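Local coordinates for protein 1,3,6,8-tetrahydroxynaphthalene synthase (Streptomyces coelicolor, PDB 1U0M) that catalyses the iterative condensation of five malonyl-CoA units and the cyclisation of the resulting pentaketide to 1,3,6,8-tetrahydroxynaphthalene, on the route to melanin, at residues A[23-26]-A[27-30]; A[73-76]-A[77-80]. All coordinates share one frame; numbering follows the deposited sequence.

Contact 1: A[23-26]-A[27-30]; sequences VITM and EETL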
loop_
_atom_site.group_PDB
_atom_site.type_symbol
_atom_site.label_atom_id
_atom_site.label_comp_id
_atom_site.label_asym_id
_atom_site.label_seq_id
_atom_site.Cartn_x
_atom_site.Cartn_y
_atom_site.Cartn_z
ATOM N N VAL A 23 -25.180 -16.121 2.216
ATOM C CA VAL A 23 -25.935 -14.999 1.672
ATOM C C VAL A 23 -26.857 -14.331 2.668
ATOM O O VAL A 23 -27.513 -14.996 3.457
ATOM C CB VAL A 23 -26.827 -15.452 0.488
ATOM C CG1 VAL A 23 -27.664 -14.282 -0.011
ATOM C CG2 VAL A 23 -25.971 -16.006 -0.638
ATOM N N ILE A 24 -26.905 -13.006 2.628
ATOM C CA ILE A 24 -27.818 -12.277 3.490
ATOM C C ILE A 24 -28.670 -11.383 2.586
ATOM O O ILE A 24 -28.151 -10.589 1.779
ATOM C CB ILE A 24 -27.090 -11.443 4.587
ATOM C CG1 ILE A 24 -28.137 -10.722 5.443
ATOM C CG2 ILE A 24 -26.095 -10.488 3.972
ATOM C CD1 ILE A 24 -27.592 -10.029 6.681
ATOM N N THR A 25 -29.983 -11.568 2.703
ATOM C CA THR A 25 -30.954 -10.823 1.915
ATOM C C THR A 25 -31.302 -9.483 2.553
ATOM O O THR A 25 -30.997 -9.222 3.718
ATOM C CB THR A 25 -32.273 -11.590 1.786
ATOM O OG1 THR A 25 -32.873 -11.673 3.085
ATOM C CG2 THR A 25 -32.045 -13.009 1.239
ATOM N N MET A 26 -31.951 -8.645 1.763
ATOM C CA MET A 26 -32.398 -7.335 2.203
ATOM C C MET A 26 -33.298 -7.493 3.419
ATOM O O MET A 26 -33.125 -6.820 4.431
ATOM C CB MET A 26 -33.204 -6.681 1.085
ATOM C CG MET A 26 -34.003 -5.467 1.510
ATOM S SD MET A 26 -32.974 -4.038 1.536
ATOM C CE MET A 26 -32.127 -4.244 3.049
ATOM N N GLU A 27 -34.270 -8.388 3.287
ATOM C CA GLU A 27 -35.239 -8.657 4.335
ATOM C C GLU A 27 -34.556 -9.027 5.639
ATOM O O GLU A 27 -34.891 -8.487 6.691
ATOM C CB GLU A 27 -36.185 -9.790 3.911
ATOM C CG GLU A 27 -37.635 -9.542 4.321
ATOM C CD GLU A 27 -38.398 -10.817 4.668
ATOM O OE1 GLU A 27 -38.433 -11.745 3.829
ATOM O OE2 GLU A 27 -38.972 -10.883 5.783
ATOM N N GLU A 28 -33.605 -9.955 5.561
ATOM C CA GLU A 28 -32.867 -10.404 6.735
ATOM C C GLU A 28 -32.140 -9.253 7.399
ATOM O O GLU A 28 -32.149 -9.132 8.630
ATOM C CB GLU A 28 -31.844 -11.470 6.354
ATOM C CG GLU A 28 -32.436 -12.775 5.875
ATOM C CD GLU A 28 -31.398 -13.613 5.166
ATOM O OE1 GLU A 28 -30.294 -13.788 5.728
ATOM O OE2 GLU A 28 -31.678 -14.096 4.051
ATOM N N THR A 29 -31.504 -8.420 6.580
ATOM C CA THR A 29 -30.764 -7.269 7.091
ATOM C C THR A 29 -31.682 -6.403 7.932
ATOM O O THR A 29 -31.320 -5.994 9.039
ATOM C CB THR A 29 -30.179 -6.395 5.953
ATOM O OG1 THR A 29 -29.178 -7.129 5.237
ATOM C CG2 THR A 29 -29.542 -5.145 6.526
ATOM N N LEU A 30 -32.879 -6.140 7.407
ATOM C CA LEU A 30 -33.859 -5.316 8.113
ATOM C C LEU A 30 -34.270 -5.937 9.436
ATOM O O LEU A 30 -34.392 -5.233 10.433
ATOM C CB LEU A 30 -35.096 -5.088 7.235
ATOM C CG LEU A 30 -35.095 -3.812 6.379
ATOM C CD1 LEU A 30 -33.770 -3.659 5.689
ATOM C CD2 LEU A 30 -36.232 -3.847 5.365
HETATM O O HOH W 1 -30.466 -16.013 2.693
HETATM O O HOH W 2 -27.705 -15.768 5.750
HETATM O O HOH W 3 -28.201 -7.866 2.561
#

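Contact 2: A[73-76]-A[77-80]; sequences FEDR and NKVY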
loop_
_atom_site.group_PDB
_atom_site.type_symbol
_atom_site.label_atom_id
_atom_site.label_comp_id
_atom_site.label_asym_id
_atom_site.label_seq_id
_atom_site.Cartn_x
_atom_site.Cartn_y
_atom_site.Cartn_z
ATOM N N PHE A 73 -10.101 -8.209 17.110
ATOM C CA PHE A 73 -9.390 -7.882 15.868
ATOM C C PHE A 73 -8.370 -8.971 15.499
ATOM O O PHE A 73 -8.201 -9.298 14.321
ATOM C CB PHE A 73 -8.699 -6.519 16.058
ATOM C CG PHE A 73 -8.025 -5.980 14.829
ATOM C CD1 PHE A 73 -6.924 -5.129 14.957
ATOM C CD2 PHE A 73 -8.487 -6.285 13.556
ATOM C CE1 PHE A 73 -6.297 -4.595 13.842
ATOM C CE2 PHE A 73 -7.863 -5.757 12.436
ATOM C CZ PHE A 73 -6.765 -4.908 12.578
ATOM N N GLU A 74 -7.688 -9.531 16.499
ATOM C CA GLU A 74 -6.700 -10.585 16.243
ATOM C C GLU A 74 -7.379 -11.798 15.600
ATOM O O GLU A 74 -6.932 -12.281 14.564
ATOM C CB GLU A 74 -5.981 -11.002 17.539
ATOM C CG GLU A 74 -5.057 -12.215 17.359
ATOM C CD GLU A 74 -4.126 -12.485 18.545
ATOM O OE1 GLU A 74 -4.402 -12.000 19.666
ATOM O OE2 GLU A 74 -3.119 -13.211 18.346
ATOM N N ASP A 75 -8.462 -12.289 16.193
ATOM C CA ASP A 75 -9.159 -13.435 15.599
ATOM C C ASP A 75 -9.803 -13.069 14.257
ATOM O O ASP A 75 -9.773 -13.850 13.308
ATOM C CB ASP A 75 -10.223 -13.997 16.565
ATOM C CG ASP A 75 -9.612 -14.845 17.691
ATOM O OD1 ASP A 75 -8.360 -14.961 17.739
ATOM O OD2 ASP A 75 -10.383 -15.389 18.527
ATOM N N ARG A 76 -10.375 -11.873 14.176
ATOM C CA ARG A 76 -11.001 -11.401 12.942
ATOM C C ARG A 76 -9.932 -11.421 11.843
ATOM O O ARG A 76 -10.138 -11.962 10.767
ATOM C CB ARG A 76 -11.514 -9.957 13.127
ATOM C CG ARG A 76 -12.967 -9.694 12.705
ATOM C CD ARG A 76 -13.911 -10.094 13.807
ATOM N NE ARG A 76 -15.329 -9.783 13.606
ATOM C CZ ARG A 76 -15.850 -8.557 13.476
ATOM N NH1 ARG A 76 -15.086 -7.478 13.495
ATOM N NH2 ARG A 76 -17.168 -8.405 13.405
ATOM N N ASN A 77 -8.774 -10.832 12.120
ATOM C CA ASN A 77 -7.725 -10.784 11.111
ATOM C C ASN A 77 -7.201 -12.181 10.756
ATOM O O ASN A 77 -6.718 -12.406 9.641
ATOM C CB ASN A 77 -6.584 -9.882 11.577
ATOM C CG ASN A 77 -5.871 -9.223 10.423
ATOM O OD1 ASN A 77 -6.432 -8.358 9.749
ATOM N ND2 ASN A 77 -4.636 -9.638 10.172
ATOM N N LYS A 78 -7.292 -13.113 11.706
ATOM C CA LYS A 78 -6.876 -14.491 11.451
ATOM C C LYS A 78 -7.860 -15.039 10.411
ATOM O O LYS A 78 -7.461 -15.666 9.431
ATOM C CB LYS A 78 -6.954 -15.339 12.727
ATOM C CG LYS A 78 -5.604 -15.814 13.264
ATOM C CD LYS A 78 -4.924 -14.741 14.083
ATOM C CE LYS A 78 -5.386 -14.790 15.525
ATOM N NZ LYS A 78 -4.799 -15.942 16.271
ATOM N N VAL A 79 -9.152 -14.792 10.616
ATOM C CA VAL A 79 -10.144 -15.261 9.651
ATOM C C VAL A 79 -9.842 -14.665 8.275
ATOM O O VAL A 79 -9.977 -15.341 7.254
ATOM C CB VAL A 79 -11.550 -14.845 10.037
ATOM C CG1 VAL A 79 -12.534 -15.346 8.993
ATOM C CG2 VAL A 79 -11.877 -15.372 11.419
ATOM N N TYR A 80 -9.420 -13.400 8.266
ATOM C CA TYR A 80 -9.100 -12.711 7.030
ATOM C C TYR A 80 -8.053 -13.453 6.219
ATOM O O TYR A 80 -8.295 -13.745 5.055
ATOM C CB TYR A 80 -8.657 -11.262 7.317
ATOM C CG TYR A 80 -8.093 -10.523 6.112
ATOM C CD1 TYR A 80 -6.714 -10.417 5.918
ATOM C CD2 TYR A 80 -8.934 -9.996 5.132
ATOM C CE1 TYR A 80 -6.189 -9.813 4.776
ATOM C CE2 TYR A 80 -8.419 -9.393 3.983
ATOM C CZ TYR A 80 -7.045 -9.305 3.811
ATOM O OH TYR A 80 -6.525 -8.721 2.670
#

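Contact 1: A[23-26]-A[27-30]
A capping box formed by Thr25 and Glu28 starts the helix 26-37 directly at the end of the strand 22-25. Thr25 is the N-cap: its OG1 accepts from Glu28 N at 3.1 Å, with the N-H pointing almost straight at the oxygen (165°). In return the carboxylate of Glu28 reaches back over the cap, and its OE2 takes a weak bond from Thr25 N at 3.3 Å. The same OE2 also receives a weak hydrogen bond from Thr25 OG1, 2.9 Å away, so the hydroxyl works both ways, accepting from the helix backbone and donating to the acid. With chi1 at 66°, Thr25 OG1 lies between its own backbone N and carbonyl carbon, which turns it to the first turn of the helix, while CG2 comes up beside OE2. The Glu28 chain runs extended beyond CG and meets the threonine at about a right angle, and its OE1 rests against CA and CG1 of Ile24. A water that donates to Val23 O also donates to Glu28 OE2, 2.6 Å from that oxygen. Through this water and its weak bond from Thr25 N, the acid links the cap to the end of the strand. Behind the cap the helical bonding begins with Thr29 N to Thr25 O at 3.0 Å and Leu30 N to Met26 O at 3.1 Å. A second water joins Ile24 O to Thr29 OG1, and Ile24 CD1 lies 3.6 Å from that hydroxyl. Around this junction, backbone hydrogen bonding of Ile24 with Arg58 pairs strand 22-25 antiparallel with strand 57-60, Met26 with Arg56 carries it one step beyond the strands, and Met26, Thr29 and Leu30 pack on Ile50 of helix 43-52.

Contact 2: A[73-76]-A[77-80]
Asn77 N closes the first of four successive i to i+4 bonds, reaching Phe73 O at 2.7 Å. Its side-chain amide runs alongside the Phe73 ring, pointing the same way with the two planes 69° apart, and OD1 stands 4.0 Å from CE2, obliquely to the ring. The ND2 end is held by Phe117 O, and Phe73 and Asn77 both pack on Val234 of the second subunit. Lys78 N follows with a bond to Glu74 O, and its side chain, bent at each of chi2, chi3 and chi4, curls back over that same carbonyl, bringing CE within 3.1 Å of Glu74 O. The ammonium group sits in a salt-bridge network on this first turn of helix 73-99, both arms long: NZ is 3.8 Å from Glu74 OE2 and 4.0 Å from Asp75 OD1. Glu74 reaches it with CG anti to the backbone N (chi1 173°) and the chain extended, beside the lysine and pointing the same way. Replacing Glu74 with an alanine would probably leave the Lys78 ammonium with just the long Asp75 arm of this network. Val79 N bonds Asp75 O at 2.9 Å, with CG2 against that oxygen. Tyr80 N bonds Arg76 O in the carbonyl plane, while its hydroxyl hydrogen-bonds Ser113 OG and the Arg76 guanidinium NH2 hydrogen-bonds Tyr180 O.

Both contacts lie in the region assigned to the chalcone/stilbene synthase N-terminal domain, and in series along the chain: 23-30 is complete before 73-80 begins. Their centres are 24 Å apart and their nearest atoms about 13 Å, so they do not touch. The centre of each contact is about 21 Å from the centre of the chain. They show two ways of handling a helix's first turn: contact 1 closes it with a capping box, contact 2 lays a charge network along it. Contact 2 reaches the second subunit, contact 1 does not. Neither lies at the probable active-site Cys146; a bound polyethylene glycol, probably from the crystallisation liquor, lies about 4 Å from the side chain of Ile24.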